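Local coordinates for Ras-related protein Rab-7L1 (Homo sapiens, PDB 6HH2), which binds GDP and GTP as a Rab-family small GTPase, regulates vesicle trafficking, and recruits LRRK2 to the Golgi complex and stimulates its kinase activity, at residues A[143-146]-A[147-151]; A[165-168]-A[169-172]; A[106-109]-A[110-114]. The protein carries 4 engineered substitutions. All coordinates share one frame; numbering follows the deposited sequence. Where two conformers were deposited one is given.

Contact 1: A[143-146]-A[147-151]; sequences DRFS and KENGF
Lys147 reaches back one helical turn to Asp143. Its chain is extended beyond CG and carries NZ to 2.9 Å from Asp143 OD2, a salt bridge on the syn lone pair of that oxygen. Asp143 OD1 has its own partner, the indole NE1 of Trp154. The Lys147 backbone N bonds to Asp143 O. Glu148 continues the helix, its N 2.8 Å from Arg144 O, and its CB and CG lie against that same carbonyl oxygen. Asn149 is the first residue to leave helical geometry. Its N bonds to Phe145 O at 3.0 Å, and its ND2 makes a weak bond to the same oxygen. Asn149 ND2 also sits 3.4 Å above the plane of the Phe145 ring, over its centre, with the amide turned 60° to the ring. Asn149 OD1 accepts a bond from Gln103 NE2 of helix 96-112, which helps fix the amide. Gly150, at positive phi, is the C-prime residue of a Schellman motif that ends helix 139-148. Gly150 N bonds to Lys147 O, and Phe151 N bonds to Ser146 O at 3.1 Å. The Phe151 ring lies beside Ser146 and Phe145. Ser146 O lies near the plane of the Phe151 ring, at its edge. Phe151 CE1 is 3.9 Å from Phe145 CE1. Both rings rest on Leu125 of strand 123-128. One water joins Ser146 OG to Phe151 O.

Contact 2: A[165-168]-A[169-172]; sequences INEA and MRVL
Glu167 and Arg170 form the ionic part of this contact, an i to i+3 salt bridge on the outward side of helix 165-178. The two chains lie alongside each other with their ends together. NE and one terminal nitrogen of Arg170 each take one oxygen. Arg170 NE lies 2.8 Å from Glu167 OE1, and Arg170 NH2 lies 2.9 Å from Glu167 OE2. Both hydrogen bonds are nearly straight, and both oxygens lie close to the guanidinium plane. The carboxylate itself is turned by 39° to that plane. Because of this turn both oxygens are approached out of the carboxylate plane, OE1 on its syn side and OE2 from above. Arg170 starts with CG opposite its backbone N (chi1 -179°) and bends at chi3. Glu167 bends at chi2, which brings its carboxylate alongside.

The backbone bonds are those of a regular alpha-helix. Met169 N is 3.0 Å from Ile165 O, and Arg170 N is 2.8 Å from Asn166 O. Val171 N and Leu172 N bond to Glu167 O and Ala168 O in the same way.

The remaining contacts across the turn set side-chain carbons against backbone carbonyl oxygens. Met169 CG lies 3.4 Å from Ile165 O, and Val171 CG2 lies 3.3 Å from Ala168 O. On the inner side Met169 and Leu172 pack on Val88 of strand 86-92, in the central sheet of the Ras-type GTPase fold. Ile165 touches Val159, a residue of the nucleotide site.

Arg170 NH1 makes a further salt bridge to Glu174. One guanidinium thus links two acids of the same helix, and its single positive charge probably balances only part of their combined negative charge.

Contact 3: A[106-109]-A[110-114]; sequences KQDL and DSKLT
Lys106 and Asp110 pair one turn apart on helix 96-112. Lys106 starts out trans to its amide nitrogen (chi1 177°), then folds twice. The folded chain brings Lys106 NZ to 2.7 Å from Asp110 OD2, on its syn lone pair. Lys106 NZ also reaches the end of helix 139-148, where it bonds to Asn149 O. The other oxygen, Asp110 OD1, takes a bond from a water 2.8 Å away, and that water also accepts a weak bond from Lys106 NZ. In one of its two conformers Lys112 curls back so that NZ lies 3.1 Å from Asp108 OD1, on the syn side but 33° out of the carboxylate plane. This second salt bridge is therefore only tentative. The stronger partner of the Asp108 carboxylate is the backbone N of Met76, which bonds to OD2. Ser111 holds OG between its backbone N and carbonyl carbon (chi1 77°). From there Ser111 OG donates to Asp108 O at 2.8 Å. The same Lys112 conformer may also donate to this OG. The helix ends here: Lys112 N bonds to Leu109 O from above the carbonyl plane, and the bond from Leu113 N to the same oxygen is weak. Leu109 CD1 meets Leu113 CD2 at 3.9 Å. Leu109 also packs on Ala87 of strand 86-92 and Ala123 of strand 123-128, the two strands that this helix connects in a beta-alpha-beta unit.

How the contacts relate
Along the chain, contact 3 comes first, then contact 1, then contact 2. All three lie on helices of the Ras-type GTPase fold. Contacts 3 and 1 are at the C-terminal ends of helices 96-112 and 139-148, with centres about 15 Å apart. These helices belong to successive beta-alpha-beta units that share strand 123-128. Contacts 1 and 3 touch directly: Lys106 NZ lies 2.9 Å from Asn149 O, and Lys106 makes a cation-pi contact with Phe151. They join two neighbouring helix ends away from the annotated sites. Contact 2, on helix 165-178, touches neither. Its centre is about 19 Å from contact 1 and about 22 Å from contact 3, across the chain's centre from contact 3. Its Ile165 side chain is about 7 Å from bound GDP.

Contact 1: A[143-146]-A[147-151]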
ATOM      1  N   ASP A 143       4.401   0.468  16.911  1.00 23.33           N
ATOM      2  CA  ASP A 143       3.282   1.344  17.257  1.00 22.55           C
ATOM      3  C   ASP A 143       3.741   2.756  17.555  1.00 22.91           C
ATOM      4  O   ASP A 143       3.105   3.717  17.118  1.00 24.68           O
ATOM      5  CB  ASP A 143       2.477   0.775  18.431  1.00 24.00           C
ATOM      6  CG  ASP A 143       1.156   1.535  18.656  1.00 24.92           C
ATOM      7  OD1 ASP A 143       0.308   1.431  17.730  1.00 25.60           O
ATOM      8  OD2 ASP A 143       1.037   2.229  19.693  1.00 27.79           O
ATOM      9  N   ARG A 144       4.807   2.921  18.341  1.00 23.08           N
ATOM     10  CA  ARG A 144       5.302   4.274  18.610  1.00 23.68           C
ATOM     11  C   ARG A 144       5.733   4.961  17.316  1.00 25.35           C
ATOM     12  O   ARG A 144       5.458   6.150  17.114  1.00 26.57           O
ATOM     13  CB  ARG A 144       6.486   4.201  19.568  1.00 27.96           C
ATOM     14  CG  ARG A 144       6.084   3.881  21.014  1.00 31.96           C
ATOM     15  CD  ARG A 144       7.196   4.223  22.004  1.00 49.45           C
ATOM     16  NE  ARG A 144       8.430   3.476  21.727  1.00 58.99           N
ATOM     17  CZ  ARG A 144       8.633   2.218  22.122  1.00 62.68           C
ATOM     18  NH1 ARG A 144       7.676   1.563  22.781  1.00 63.95           N
ATOM     19  NH2 ARG A 144       9.783   1.608  21.838  1.00 62.30           N
ATOM     20  N   PHE A 145       6.383   4.211  16.432  1.00 21.73           N
ATOM     21  CA  PHE A 145       6.822   4.765  15.156  1.00 23.10           C
ATOM     22  C   PHE A 145       5.632   5.156  14.292  1.00 24.99           C
ATOM     23  O   PHE A 145       5.618   6.228  13.675  1.00 23.93           O
ATOM     24  CB  PHE A 145       7.688   3.692  14.469  1.00 22.42           C
ATOM     25  CG  PHE A 145       8.125   4.000  13.079  1.00 23.93           C
ATOM     26  CD1 PHE A 145       7.292   3.688  12.019  1.00 23.80           C
ATOM     27  CD2 PHE A 145       9.411   4.483  12.848  1.00 25.64           C
ATOM     28  CE1 PHE A 145       7.688   3.872  10.707  1.00 26.10           C
ATOM     29  CE2 PHE A 145       9.843   4.662  11.497  1.00 26.15           C
ATOM     30  CZ  PHE A 145       8.943   4.365  10.451  1.00 26.47           C
ATOM     31  N   SER A 146       4.592   4.310  14.253  1.00 22.21           N
ATOM     32  CA  SER A 146       3.443   4.631  13.430  1.00 22.24           C
ATOM     33  C   SER A 146       2.799   5.927  13.913  1.00 24.94           C
ATOM     34  O   SER A 146       2.427   6.790  13.100  1.00 25.03           O
ATOM     35  CB  SER A 146       2.501   3.425  13.548  1.00 27.14           C
ATOM     36  OG  SER A 146       1.328   3.568  12.757  1.00 36.83           O
ATOM     37  N   LYS A 147       2.623   6.074  15.223  1.00 22.75           N
ATOM     38  CA  LYS A 147       2.040   7.295  15.768  1.00 25.04           C
ATOM     39  C   LYS A 147       2.946   8.504  15.552  1.00 28.07           C
ATOM     40  O   LYS A 147       2.460   9.573  15.164  1.00 27.60           O
ATOM     41  CB  LYS A 147       1.778   7.088  17.249  1.00 23.84           C
ATOM     42  CG  LYS A 147       0.504   6.192  17.459  1.00 25.97           C
ATOM     43  CD  LYS A 147       0.526   5.666  18.836  1.00 26.21           C
ATOM     44  CE  LYS A 147      -0.849   5.004  19.137  1.00 25.91           C
ATOM     45  NZ  LYS A 147      -0.816   4.337  20.459  1.00 26.25           N
ATOM     46  N   GLU A 148       4.254   8.366  15.803  1.00 24.41           N
ATOM     47  CA  GLU A 148       5.121   9.537  15.697  1.00 30.45           C
ATOM     48  C   GLU A 148       5.175  10.040  14.253  1.00 26.70           C
ATOM     49  O   GLU A 148       5.298  11.252  14.032  1.00 29.09           O
ATOM     50  CB  GLU A 148       6.527   9.161  16.153  1.00 33.69           C
ATOM     51  CG  GLU A 148       6.709   9.101  17.677  1.00 44.72           C
ATOM     52  CD  GLU A 148       8.079   8.535  18.034  1.00 59.56           C
ATOM     53  OE1 GLU A 148       8.866   8.299  17.084  1.00 61.72           O
ATOM     54  OE2 GLU A 148       8.379   8.337  19.237  1.00 64.68           O
ATOM     55  N   ASN A 149       5.002   9.155  13.286  1.00 22.95           N
ATOM     56  CA  ASN A 149       5.121   9.530  11.880  1.00 22.38           C
ATOM     57  C   ASN A 149       3.787   9.772  11.191  1.00 24.17           C
ATOM     58  O   ASN A 149       3.750   9.903   9.958  1.00 26.46           O
ATOM     59  CB  ASN A 149       6.010   8.528  11.109  1.00 26.03           C
ATOM     60  CG  ASN A 149       7.441   8.609  11.588  1.00 29.15           C
ATOM     61  OD1 ASN A 149       8.082   9.651  11.420  1.00 33.36           O
ATOM     62  ND2 ASN A 149       7.916   7.583  12.278  1.00 30.04           N
ATOM     63  N   GLY A 150       2.683   9.772  11.940  1.00 24.85           N
ATOM     64  CA  GLY A 150       1.427  10.179  11.349  1.00 23.09           C
ATOM     65  C   GLY A 150       0.770   9.179  10.439  1.00 21.40           C
ATOM     66  O   GLY A 150      -0.017   9.572   9.584  1.00 23.60           O
ATOM     67  N   PHE A 151       1.060   7.891  10.603  1.00 21.85           N
ATOM     68  CA  PHE A 151       0.369   6.884   9.815  1.00 20.74           C
ATOM     69  C   PHE A 151      -1.073   6.748  10.269  1.00 20.94           C
ATOM     70  O   PHE A 151      -1.407   7.001  11.441  1.00 24.13           O
ATOM     71  CB  PHE A 151       1.037   5.525   9.973  1.00 20.76           C
ATOM     72  CG  PHE A 151       2.323   5.402   9.197  1.00 19.76           C
ATOM     73  CD1 PHE A 151       3.530   5.795   9.759  1.00 21.47           C
ATOM     74  CD2 PHE A 151       2.275   4.845   7.933  1.00 22.31           C
ATOM     75  CE1 PHE A 151       4.739   5.682   9.006  1.00 22.82           C
ATOM     76  CE2 PHE A 151       3.491   4.751   7.162  1.00 21.22           C
ATOM     77  CZ  PHE A 151       4.679   5.134   7.736  1.00 21.34           C
TER
HETATM   78  O   HOH W   1      -0.740   4.673  13.496  1.00 36.16           O

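Contact 2: A[165-168]-A[169-172]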
ATOM      1  N   ILE A 165      -3.699  -9.978   4.810  1.00 22.59           N
ATOM      2  CA  ILE A 165      -3.594  -9.175   3.598  1.00 22.83           C
ATOM      3  C   ILE A 165      -4.952  -8.639   3.187  1.00 21.00           C
ATOM      4  O   ILE A 165      -5.152  -7.429   3.019  1.00 20.85           O
ATOM      5  CB  ILE A 165      -3.001 -10.016   2.458  1.00 24.33           C
ATOM      6  CG1 ILE A 165      -1.616 -10.529   2.853  1.00 25.86           C
ATOM      7  CG2 ILE A 165      -3.064  -9.213   1.153  1.00 25.15           C
ATOM      8  CD1 ILE A 165      -0.630  -9.447   3.119  1.00 26.76           C
ATOM      9  N   ASN A 166      -5.915  -9.547   3.015  1.00 22.07           N
ATOM     10  CA  ASN A 166      -7.215  -9.108   2.524  1.00 20.18           C
ATOM     11  C   ASN A 166      -7.893  -8.168   3.520  1.00 20.10           C
ATOM     12  O   ASN A 166      -8.550  -7.194   3.123  1.00 20.07           O
ATOM     13  CB  ASN A 166      -8.107 -10.311   2.287  1.00 21.39           C
ATOM     14  CG  ASN A 166      -7.604 -11.147   1.101  1.00 22.59           C
ATOM     15  OD1 ASN A 166      -6.749 -10.710   0.322  1.00 24.74           O
ATOM     16  ND2 ASN A 166      -8.157 -12.349   0.981  1.00 27.51           N
ATOM     17  N   GLU A 167      -7.748  -8.443   4.809  1.00 20.35           N
ATOM     18  CA  GLU A 167      -8.446  -7.623   5.793  1.00 19.97           C
ATOM     19  C   GLU A 167      -7.786  -6.249   5.945  1.00 20.55           C
ATOM     20  O   GLU A 167      -8.495  -5.248   6.100  1.00 21.63           O
ATOM     21  CB  GLU A 167      -8.488  -8.367   7.126  1.00 21.35           C
ATOM     22  CG  GLU A 167      -9.491  -9.521   7.151  1.00 22.82           C
ATOM     23  CD  GLU A 167     -10.913  -9.011   7.138  1.00 25.41           C
ATOM     24  OE1 GLU A 167     -11.462  -8.816   6.029  1.00 26.93           O
ATOM     25  OE2 GLU A 167     -11.490  -8.736   8.210  1.00 25.68           O
ATOM     26  N   ALA A 168      -6.465  -6.192   5.909  1.00 21.32           N
ATOM     27  CA  ALA A 168      -5.804  -4.888   5.931  1.00 21.20           C
ATOM     28  C   ALA A 168      -6.231  -4.054   4.730  1.00 20.57           C
ATOM     29  O   ALA A 168      -6.569  -2.863   4.881  1.00 21.75           O
ATOM     30  CB  ALA A 168      -4.296  -5.094   5.943  1.00 24.20           C
ATOM     31  N   MET A 169      -6.226  -4.656   3.518  1.00 18.74           N
ATOM     32  CA  MET A 169      -6.688  -3.885   2.364  1.00 20.54           C
ATOM     33  C   MET A 169      -8.155  -3.503   2.472  1.00 19.84           C
ATOM     34  O   MET A 169      -8.538  -2.401   2.036  1.00 20.99           O
ATOM     35  CB  MET A 169      -6.471  -4.688   1.082  1.00 19.43           C
ATOM     36  CG  MET A 169      -4.995  -4.952   0.762  1.00 20.12           C
ATOM     37  SD  MET A 169      -3.976  -3.388   0.669  1.00 22.41           S
ATOM     38  CE  MET A 169      -4.746  -2.668  -0.785  1.00 26.52           C
ATOM     39  N   ARG A 170      -8.994  -4.386   3.026  1.00 18.85           N
ATOM     40  CA  ARG A 170     -10.408  -4.085   3.128  1.00 19.45           C
ATOM     41  C   ARG A 170     -10.645  -2.849   3.994  1.00 22.03           C
ATOM     42  O   ARG A 170     -11.436  -1.975   3.640  1.00 20.50           O
ATOM     43  CB  ARG A 170     -11.169  -5.285   3.701  1.00 19.23           C
ATOM     44  CG  ARG A 170     -12.645  -4.992   3.787  1.00 21.20           C
ATOM     45  CD  ARG A 170     -13.451  -6.145   4.461  1.00 23.79           C
ATOM     46  NE  ARG A 170     -13.001  -6.465   5.829  1.00 25.38           N
ATOM     47  CZ  ARG A 170     -13.243  -5.706   6.902  1.00 33.42           C
ATOM     48  NH1 ARG A 170     -13.956  -4.577   6.816  1.00 30.41           N
ATOM     49  NH2 ARG A 170     -12.783  -6.100   8.089  1.00 29.84           N
ATOM     50  N   VAL A 171      -9.939  -2.746   5.133  1.00 21.28           N
ATOM     51  CA  VAL A 171     -10.187  -1.573   5.983  1.00 23.33           C
ATOM     52  C   VAL A 171      -9.652  -0.309   5.326  1.00 20.08           C
ATOM     53  O   VAL A 171     -10.216   0.779   5.515  1.00 21.66           O
ATOM     54  CB  VAL A 171      -9.693  -1.767   7.431  1.00 24.02           C
ATOM     55  CG1 VAL A 171     -10.354  -3.018   8.075  1.00 27.22           C
ATOM     56  CG2 VAL A 171      -8.182  -1.746   7.510  1.00 25.35           C
ATOM     57  N   LEU A 172      -8.607  -0.425   4.514  1.00 20.37           N
ATOM     58  CA  LEU A 172      -8.151   0.730   3.744  1.00 20.12           C
ATOM     59  C   LEU A 172      -9.181   1.151   2.695  1.00 22.44           C
ATOM     60  O   LEU A 172      -9.419   2.351   2.516  1.00 24.27           O
ATOM     61  CB  LEU A 172      -6.800   0.421   3.109  1.00 19.89           C
ATOM     62  CG  LEU A 172      -6.150   1.590   2.370  1.00 20.58           C
ATOM     63  CD1 LEU A 172      -5.844   2.747   3.309  1.00 22.28           C
ATOM     64  CD2 LEU A 172      -4.883   1.093   1.670  1.00 23.46           C
TER

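Contact 3: A[106-109]-A[110-114]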
ATOM      1  N   LYS A 106       7.228   7.891   4.215  1.00 19.21           N
ATOM      2  CA  LYS A 106       6.059   8.648   4.662  1.00 21.37           C
ATOM      3  C   LYS A 106       6.266  10.149   4.541  1.00 21.86           C
ATOM      4  O   LYS A 106       5.352  10.879   4.104  1.00 20.94           O
ATOM      5  CB  LYS A 106       5.779   8.276   6.132  1.00 20.62           C
ATOM      6  CG  LYS A 106       4.614   9.024   6.832  1.00 21.60           C
ATOM      7  CD  LYS A 106       3.310   8.816   6.087  1.00 20.27           C
ATOM      8  CE  LYS A 106       2.081   9.077   7.018  1.00 22.64           C
ATOM      9  NZ  LYS A 106       2.168  10.455   7.540  1.00 26.35           N
ATOM     10  N   GLN A 107       7.462  10.637   4.908  1.00 21.46           N
ATOM     11  CA  GLN A 107       7.777  12.056   4.731  1.00 23.14           C
ATOM     12  C   GLN A 107       7.717  12.461   3.253  1.00 23.18           C
ATOM     13  O   GLN A 107       7.215  13.542   2.922  1.00 23.39           O
ATOM     14  CB  GLN A 107       9.162  12.342   5.322  1.00 25.05           C
ATOM     15  CG  GLN A 107       9.148  12.279   6.888  1.00 28.83           C
ATOM     16  CD  GLN A 107      10.548  12.264   7.485  1.00 40.80           C
ATOM     17  OE1 GLN A 107      11.533  11.994   6.791  1.00 46.54           O
ATOM     18  NE2 GLN A 107      10.642  12.576   8.785  1.00 42.47           N
ATOM     19  N   ASP A 108       8.168  11.582   2.368  1.00 21.50           N
ATOM     20  CA  ASP A 108       8.089  11.882   0.930  1.00 24.45           C
ATOM     21  C   ASP A 108       6.629  11.982   0.488  1.00 23.07           C
ATOM     22  O   ASP A 108       6.237  12.947  -0.175  1.00 24.14           O
ATOM     23  CB  ASP A 108       8.848  10.813   0.140  1.00 22.98           C
ATOM     24  CG  ASP A 108       8.927  11.141  -1.375  1.00 23.76           C
ATOM     25  OD1 ASP A 108       9.574  12.139  -1.712  1.00 27.59           O
ATOM     26  OD2 ASP A 108       8.330  10.345  -2.145  1.00 26.75           O
ATOM     27  N   LEU A 109       5.796  11.026   0.911  1.00 21.51           N
ATOM     28  CA  LEU A 109       4.369  11.051   0.557  1.00 21.28           C
ATOM     29  C   LEU A 109       3.729  12.367   0.986  1.00 24.77           C
ATOM     30  O   LEU A 109       3.055  13.047   0.197  1.00 25.88           O
ATOM     31  CB  LEU A 109       3.686   9.877   1.275  1.00 21.68           C
ATOM     32  CG  LEU A 109       2.166   9.858   1.116  1.00 24.38           C
ATOM     33  CD1 LEU A 109       1.742   9.427  -0.289  1.00 26.56           C
ATOM     34  CD2 LEU A 109       1.508   8.855   2.137  1.00 26.14           C
ATOM     35  N   ASP A 110       3.950  12.764   2.233  1.00 22.54           N
ATOM     36  CA  ASP A 110       3.295  13.970   2.711  1.00 25.57           C
ATOM     37  C   ASP A 110       3.863  15.241   2.109  1.00 25.84           C
ATOM     38  O   ASP A 110       3.156  16.254   2.076  1.00 30.46           O
ATOM     39  CB  ASP A 110       3.337  14.016   4.222  1.00 26.77           C
ATOM     40  CG  ASP A 110       2.567  12.845   4.839  1.00 29.42           C
ATOM     41  OD1 ASP A 110       1.625  12.294   4.182  1.00 30.48           O
ATOM     42  OD2 ASP A 110       2.983  12.464   5.939  1.00 31.45           O
ATOM     43  N   SER A 111       5.108  15.204   1.616  1.00 24.93           N
ATOM     44  CA  SER A 111       5.672  16.363   0.927  1.00 27.68           C
ATOM     45  C   SER A 111       5.127  16.532  -0.481  1.00 26.56           C
ATOM     46  O   SER A 111       5.208  17.652  -1.017  1.00 30.72           O
ATOM     47  CB  SER A 111       7.197  16.264   0.866  1.00 30.25           C
ATOM     48  OG  SER A 111       7.669  15.339  -0.124  1.00 31.52           O
ATOM     49  N   LYS A 112       4.573  15.461  -1.078  1.00 28.00           N
ATOM     50  CA  LYS A 112       4.226  15.432  -2.495  0.50 29.43           C
ATOM     51  C   LYS A 112       2.734  15.453  -2.784  1.00 31.60           C
ATOM     52  O   LYS A 112       2.342  15.889  -3.873  1.00 35.61           O
ATOM     53  CB  LYS A 112       4.825  14.190  -3.190  0.50 26.35           C
ATOM     54  CG  LYS A 112       6.391  14.092  -3.134  0.50 25.33           C
ATOM     55  CD  LYS A 112       7.051  15.183  -3.967  0.50 22.68           C
ATOM     56  CE  LYS A 112       8.560  14.933  -4.131  0.50 25.78           C
ATOM     57  NZ  LYS A 112       9.364  15.029  -2.871  0.50 26.59           N
ATOM     58  N   LEU A 113       1.909  14.996  -1.863  1.00 26.86           N
ATOM     59  CA  LEU A 113       0.541  14.651  -2.211  1.00 30.14           C
ATOM     60  C   LEU A 113      -0.387  14.900  -1.030  1.00 29.52           C
ATOM     61  O   LEU A 113      -0.068  14.556   0.111  1.00 29.76           O
ATOM     62  CB  LEU A 113       0.503  13.164  -2.590  1.00 32.82           C
ATOM     63  CG  LEU A 113      -0.776  12.480  -3.052  1.00 34.99           C
ATOM     64  CD1 LEU A 113      -1.223  13.042  -4.390  1.00 40.01           C
ATOM     65  CD2 LEU A 113      -0.602  10.942  -3.079  1.00 34.82           C
ATOM     66  N   THR A 114      -1.524  15.512  -1.331  1.00 29.50           N
ATOM     67  CA  THR A 114      -2.662  15.532  -0.425  1.00 27.91           C
ATOM     68  C   THR A 114      -3.899  15.021  -1.158  1.00 32.29           C
ATOM     69  O   THR A 114      -3.900  14.818  -2.369  1.00 34.82           O
ATOM     70  CB  THR A 114      -2.943  16.948   0.123  1.00 33.48           C
ATOM     71  OG1 THR A 114      -3.344  17.792  -0.951  1.00 36.88           O
ATOM     72  CG2 THR A 114      -1.708  17.528   0.811  1.00 34.64           C
TER
HETATM   73  O   HOH W   2      -0.278  10.564   5.278  1.00 32.70           O